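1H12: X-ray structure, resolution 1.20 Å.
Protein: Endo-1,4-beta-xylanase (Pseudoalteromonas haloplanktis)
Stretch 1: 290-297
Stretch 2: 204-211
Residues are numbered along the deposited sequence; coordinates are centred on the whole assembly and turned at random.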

ATOM      1  N   GLY A 290       9.107   5.815  -3.509  1.00  8.21           N
ATOM      2  CA  GLY A 290       9.816   5.035  -4.539  1.00  8.62           C
ATOM      3  C   GLY A 290       8.909   4.713  -5.726  1.00  8.56           C
ATOM      4  O   GLY A 290       9.308   4.835  -6.886  1.00  8.89           O
ATOM      5  N   LEU A 291       7.692   4.231  -5.440  1.00  8.08           N
ATOM      6  CA  LEU A 291       6.725   3.959  -6.464  1.00  7.79           C
ATOM      7  C   LEU A 291       6.514   5.193  -7.353  1.00  8.12           C
ATOM      8  O   LEU A 291       6.562   5.119  -8.575  1.00  8.64           O
ATOM      9  CB  LEU A 291       5.424   3.459  -5.806  1.00  8.12           C
ATOM     10  CG  LEU A 291       4.263   3.084  -6.671  1.00  9.11           C
ATOM     11  CD1 LEU A 291       3.224   2.374  -5.789  1.00  9.05           C
ATOM     12  CD2 LEU A 291       3.592   4.228  -7.405  1.00 10.11           C
ATOM     13  N   ASP A 292       6.265   6.328  -6.710  1.00  7.81           N
ATOM     14  CA  ASP A 292       5.989   7.543  -7.432  1.00  7.98           C
ATOM     15  C   ASP A 292       7.182   7.957  -8.285  1.00  8.57           C
ATOM     16  O   ASP A 292       7.019   8.385  -9.453  1.00  9.11           O
ATOM     17  CB  ASP A 292       5.565   8.652  -6.519  1.00  8.21           C
ATOM     18  CG  ASP A 292       4.953   9.802  -7.282  1.00  9.17           C
ATOM     19  OD1 ASP A 292       5.536  10.926  -7.283  1.00  9.72           O
ATOM     20  OD2 ASP A 292       3.892   9.596  -7.901  1.00  9.51           O
ATOM     21  N   ALA A 293       8.377   7.884  -7.711  1.00  8.42           N
ATOM     22  CA  ALA A 293       9.558   8.232  -8.476  1.00  8.92           C
ATOM     23  C   ALA A 293       9.710   7.352  -9.719  1.00  8.89           C
ATOM     24  O   ALA A 293      10.028   7.817 -10.802  1.00  9.72           O
ATOM     25  CB  ALA A 293      10.794   8.115  -7.584  1.00  9.51           C
ATOM     26  N   HIS A 294       9.535   6.044  -9.541  1.00  8.52           N
ATOM     27  CA  HIS A 294       9.662   5.091 -10.641  1.00  9.25           C
ATOM     28  C   HIS A 294       8.623   5.362 -11.705  1.00  9.24           C
ATOM     29  O   HIS A 294       8.932   5.483 -12.908  1.00 10.44           O
ATOM     30  CB  HIS A 294       9.525   3.666 -10.093  1.00  9.05           C
ATOM     31  CG  HIS A 294       9.797   2.620 -11.105  1.00  8.99           C
ATOM     32  ND1 HIS A 294       9.315   1.333 -10.997  1.00  9.65           N
ATOM     33  CD2 HIS A 294      10.529   2.639 -12.247  1.00  9.95           C
ATOM     34  CE1 HIS A 294       9.747   0.621 -12.038  1.00 10.58           C
ATOM     35  NE2 HIS A 294      10.491   1.394 -12.824  1.00 11.12           N
ATOM     36  N   LEU A 295       7.352   5.446 -11.306  1.00  9.10           N
ATOM     37  CA  LEU A 295       6.259   5.542 -12.266  1.00  9.77           C
ATOM     38  C   LEU A 295       6.116   6.924 -12.871  1.00  9.57           C
ATOM     39  O   LEU A 295       5.745   6.998 -14.050  1.00 10.90           O
ATOM     40  CB  LEU A 295       4.941   5.111 -11.591  1.00  9.45           C
ATOM     41  CG  LEU A 295       4.633   3.638 -11.638  1.00 10.28           C
ATOM     42  CD1 LEU A 295       4.212   3.184 -13.045  1.00 10.49           C
ATOM     43  CD2 LEU A 295       5.775   2.767 -11.112  1.00 11.02           C
ATOM     44  N   MET A 296       6.313   7.991 -12.108  1.00  9.86           N
ATOM     45  CA  MET A 296       6.050   9.343 -12.556  1.00 10.03           C
ATOM     46  C   MET A 296       7.283  10.246 -12.604  1.00 10.65           C
ATOM     47  O   MET A 296       7.133  11.392 -13.082  1.00 12.35           O
ATOM     48  CB  MET A 296       4.968   9.979 -11.740  1.00 10.37           C
ATOM     49  CG  MET A 296       3.623   9.442 -12.039  1.00 13.90           C
ATOM     50  SD  MET A 296       3.009   9.443 -13.547  1.00 29.55           S
ATOM     51  CE  MET A 296       3.086  10.121 -13.867  1.00  4.10           C
ATOM     52  N   GLY A 297       8.442   9.753 -12.195  1.00 10.66           N
ATOM     53  CA  GLY A 297       9.697  10.486 -12.305  1.00 12.01           C
ATOM     54  C   GLY A 297      10.204  10.962 -10.953  1.00 10.82           C
ATOM     55  O   GLY A 297       9.446  11.349 -10.071  1.00 11.82           O
TER
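Stretch 2, residues 204-211: HIPAFYDY

Stretch 2 lies on stretch 1 as the first turns of one helix packed beside the last turns of another. Residues 290-296 close a helix that began earlier in the chain, whereas Ile 205 occupies the N-cap position of a helix that starts at Pro 206 and continues beyond Tyr 211. The two run in broadly the same direction, their axes inclined at 41° and approaching to 9.3 Å. Proline suits the first turn, since its ring fixes phi near the helical value, here -59°, and its nitrogen has no hydrogen to offer.

The contact centres on Ala 207. Ala 207 CA is 5.3 Å from Asp 292 CA, and the alanine methyl points toward stretch 1 as a knob into the hole formed by Leu 291, Asp 292, Leu 295 and Met 296. Ala 207 CB lies 3.6 Å from Met 296 CG, 4.0 Å from Leu 295 CB and 4.0 Å from Leu 291 CD2. A single methyl fills this small hollow while letting the two backbones come close at this point.

Around the knob, longer side chains complete the contact. Leu 291 is t at both chi1 and chi2, and chi2 t extends CD1 toward the start of stretch 2: Leu 291 CD1 lies 3.9 Å from Ile 205 CG2 and 4.1 Å from Phe 208 CE1, meeting the aromatic ring obliquely. Ile 205, m at chi1 and t at chi2, points its CA-to-CB bond sideways yet still offers CG2 to this apolar cluster. The CA-to-CB bond of Phe 208 points away, but its long side chain, with chi1 m, brings the end of the ring back within reach of Leu 291.

Asp 292, with chi1 t, directs its carboxylate to the beginning of the neighbouring helix. Asp 292 OD2 is 2.9 Å from Ala 207 N and 3.4 Å from Pro 206 CB. An acidic group is well placed beside a helix N-terminus, where backbone NH groups lack partners in a preceding turn; both carboxylate oxygens are hydrogen-bonded elsewhere in the structure.

Met 296 is m at chi1 and chi2. Its CG packs against the alanine methyl at a partly exposed flank, and Met 296 CG also lies 3.9 Å from Asp 210 OD2, one turn further along stretch 2. Gly 297 then leaves the helix with phi 108° and psi 141°, angles at which a CB would be jammed against the preceding carbonyl oxygen, so glycine is required by the backbone itself.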

ATOM      1  N   HIS A 204      -1.072   8.225   0.639  1.00  7.45           N
ATOM      2  CA  HIS A 204      -0.738   9.094  -0.509  1.00  7.18           C
ATOM      3  C   HIS A 204       0.117   8.340  -1.513  1.00  7.46           C
ATOM      4  O   HIS A 204       1.298   8.075  -1.272  1.00  7.94           O
ATOM      5  CB  HIS A 204      -0.018  10.315   0.003  1.00  7.28           C
ATOM      6  CG  HIS A 204      -0.939  11.275   0.662  1.00  7.32           C
ATOM      7  ND1 HIS A 204      -1.398  12.367  -0.019  1.00  8.22           N
ATOM      8  CD2 HIS A 204      -1.558  11.250   1.868  1.00  7.88           C
ATOM      9  CE1 HIS A 204      -2.252  12.989   0.773  1.00  8.94           C
ATOM     10  NE2 HIS A 204      -2.379  12.336   1.935  1.00  8.52           N
ATOM     11  N   ILE A 205      -0.489   8.052  -2.684  1.00  7.71           N
ATOM     12  CA  ILE A 205       0.222   7.368  -3.767  1.00  7.75           C
ATOM     13  C   ILE A 205       0.005   8.224  -4.989  1.00  7.61           C
ATOM     14  O   ILE A 205      -0.924   7.985  -5.780  1.00  7.75           O
ATOM     15  CB  ILE A 205      -0.224   5.931  -3.940  1.00  8.63           C
ATOM     16  CG1 ILE A 205      -0.266   5.223  -2.578  1.00 10.86           C
ATOM     17  CG2 ILE A 205       0.693   5.236  -4.923  1.00 10.11           C
ATOM     18  CD1 ILE A 205      -0.888   3.942  -2.582  1.00 16.77           C
ATOM     19  N   PRO A 206       0.821   9.261  -5.204  1.00  7.94           N
ATOM     20  CA  PRO A 206       0.453  10.272  -6.194  1.00  7.90           C
ATOM     21  C   PRO A 206       0.270   9.710  -7.609  1.00  7.68           C
ATOM     22  O   PRO A 206      -0.664  10.085  -8.302  1.00  8.20           O
ATOM     23  CB  PRO A 206       1.566  11.309  -6.090  1.00  8.22           C
ATOM     24  CG  PRO A 206       2.001  11.204  -4.651  1.00  9.07           C
ATOM     25  CD  PRO A 206       1.933   9.715  -4.333  1.00  8.52           C
ATOM     26  N   ALA A 207       1.114   8.764  -8.005  1.00  7.65           N
ATOM     27  CA  ALA A 207       1.032   8.192  -9.330  1.00  7.99           C
ATOM     28  C   ALA A 207      -0.288   7.504  -9.556  1.00  7.55           C
ATOM     29  O   ALA A 207      -0.761   7.449 -10.706  1.00  8.06           O
ATOM     30  CB  ALA A 207       2.186   7.238  -9.568  1.00  9.19           C
ATOM     31  N   PHE A 208      -0.884   6.901  -8.525  1.00  7.60           N
ATOM     32  CA  PHE A 208      -2.208   6.300  -8.716  1.00  7.13           C
ATOM     33  C   PHE A 208      -3.207   7.354  -9.204  1.00  7.03           C
ATOM     34  O   PHE A 208      -4.048   7.063 -10.036  1.00  7.63           O
ATOM     35  CB  PHE A 208      -2.753   5.656  -7.431  1.00  7.20           C
ATOM     36  CG  PHE A 208      -2.173   4.315  -7.060  1.00  7.07           C
ATOM     37  CD1 PHE A 208      -1.112   3.748  -7.727  1.00  7.28           C
ATOM     38  CD2 PHE A 208      -2.761   3.608  -6.013  1.00  8.26           C
ATOM     39  CE1 PHE A 208      -0.618   2.509  -7.330  1.00  8.06           C
ATOM     40  CE2 PHE A 208      -2.255   2.410  -5.610  1.00  8.27           C
ATOM     41  CZ  PHE A 208      -1.182   1.847  -6.256  1.00  8.23           C
ATOM     42  N   TYR A 209      -3.140   8.558  -8.642  1.00  7.50           N
ATOM     43  CA  TYR A 209      -4.106   9.588  -9.002  1.00  7.77           C
ATOM     44  C   TYR A 209      -3.903  10.019 -10.461  1.00  7.79           C
ATOM     45  O   TYR A 209      -4.878  10.290 -11.173  1.00  8.45           O
ATOM     46  CB  TYR A 209      -4.022  10.768  -8.058  1.00  8.26           C
ATOM     47  CG  TYR A 209      -4.029  10.383  -6.589  1.00  7.76           C
ATOM     48  CD1 TYR A 209      -4.960   9.539  -6.037  1.00  8.30           C
ATOM     49  CD2 TYR A 209      -3.046  10.893  -5.762  1.00  8.59           C
ATOM     50  CE1 TYR A 209      -4.919   9.219  -4.701  1.00  9.01           C
ATOM     51  CE2 TYR A 209      -3.000  10.559  -4.412  1.00  8.59           C
ATOM     52  CZ  TYR A 209      -3.916   9.734  -3.878  1.00  7.95           C
ATOM     53  OH  TYR A 209      -3.780   9.421  -2.537  1.00  9.80           O
ATOM     54  N   ASP A 210      -2.641  10.097 -10.920  1.00  8.10           N
ATOM     55  CA  ASP A 210      -2.403  10.382 -12.323  1.00  8.11           C
ATOM     56  C   ASP A 210      -2.938   9.294 -13.222  1.00  8.37           C
ATOM     57  O   ASP A 210      -3.486   9.580 -14.287  1.00  9.16           O
ATOM     58  CB  ASP A 210      -0.890  10.529 -12.544  1.00  9.69           C
ATOM     59  CG  ASP A 210      -0.328  11.827 -12.038  1.00 11.34           C
ATOM     60  OD1 ASP A 210      -0.880  12.867 -12.469  1.00 14.05           O
ATOM     61  OD2 ASP A 210       0.620  11.849 -11.258  1.00 13.13           O
ATOM     62  N   TYR A 211      -2.805   8.024 -12.804  1.00  8.02           N
ATOM     63  CA  TYR A 211      -3.386   6.911 -13.552  1.00  8.45           C
ATOM     64  C   TYR A 211      -4.930   7.025 -13.550  1.00  7.78           C
ATOM     65  O   TYR A 211      -5.564   6.846 -14.601  1.00  8.83           O
ATOM     66  CB  TYR A 211      -2.915   5.605 -12.878  1.00  8.37           C
ATOM     67  CG  TYR A 211      -3.483   4.348 -13.463  1.00  7.45           C
ATOM     68  CD1 TYR A 211      -3.082   3.856 -14.679  1.00  8.79           C
ATOM     69  CD2 TYR A 211      -4.440   3.621 -12.766  1.00  8.58           C
ATOM     70  CE1 TYR A 211      -3.636   2.688 -15.204  1.00  8.76           C
ATOM     71  CE2 TYR A 211      -4.937   2.430 -13.248  1.00  8.40           C
ATOM     72  CZ  TYR A 211      -4.586   1.989 -14.494  1.00  8.32           C
ATOM     73  OH  TYR A 211      -5.196   0.850 -14.980  1.00  9.36           O
TER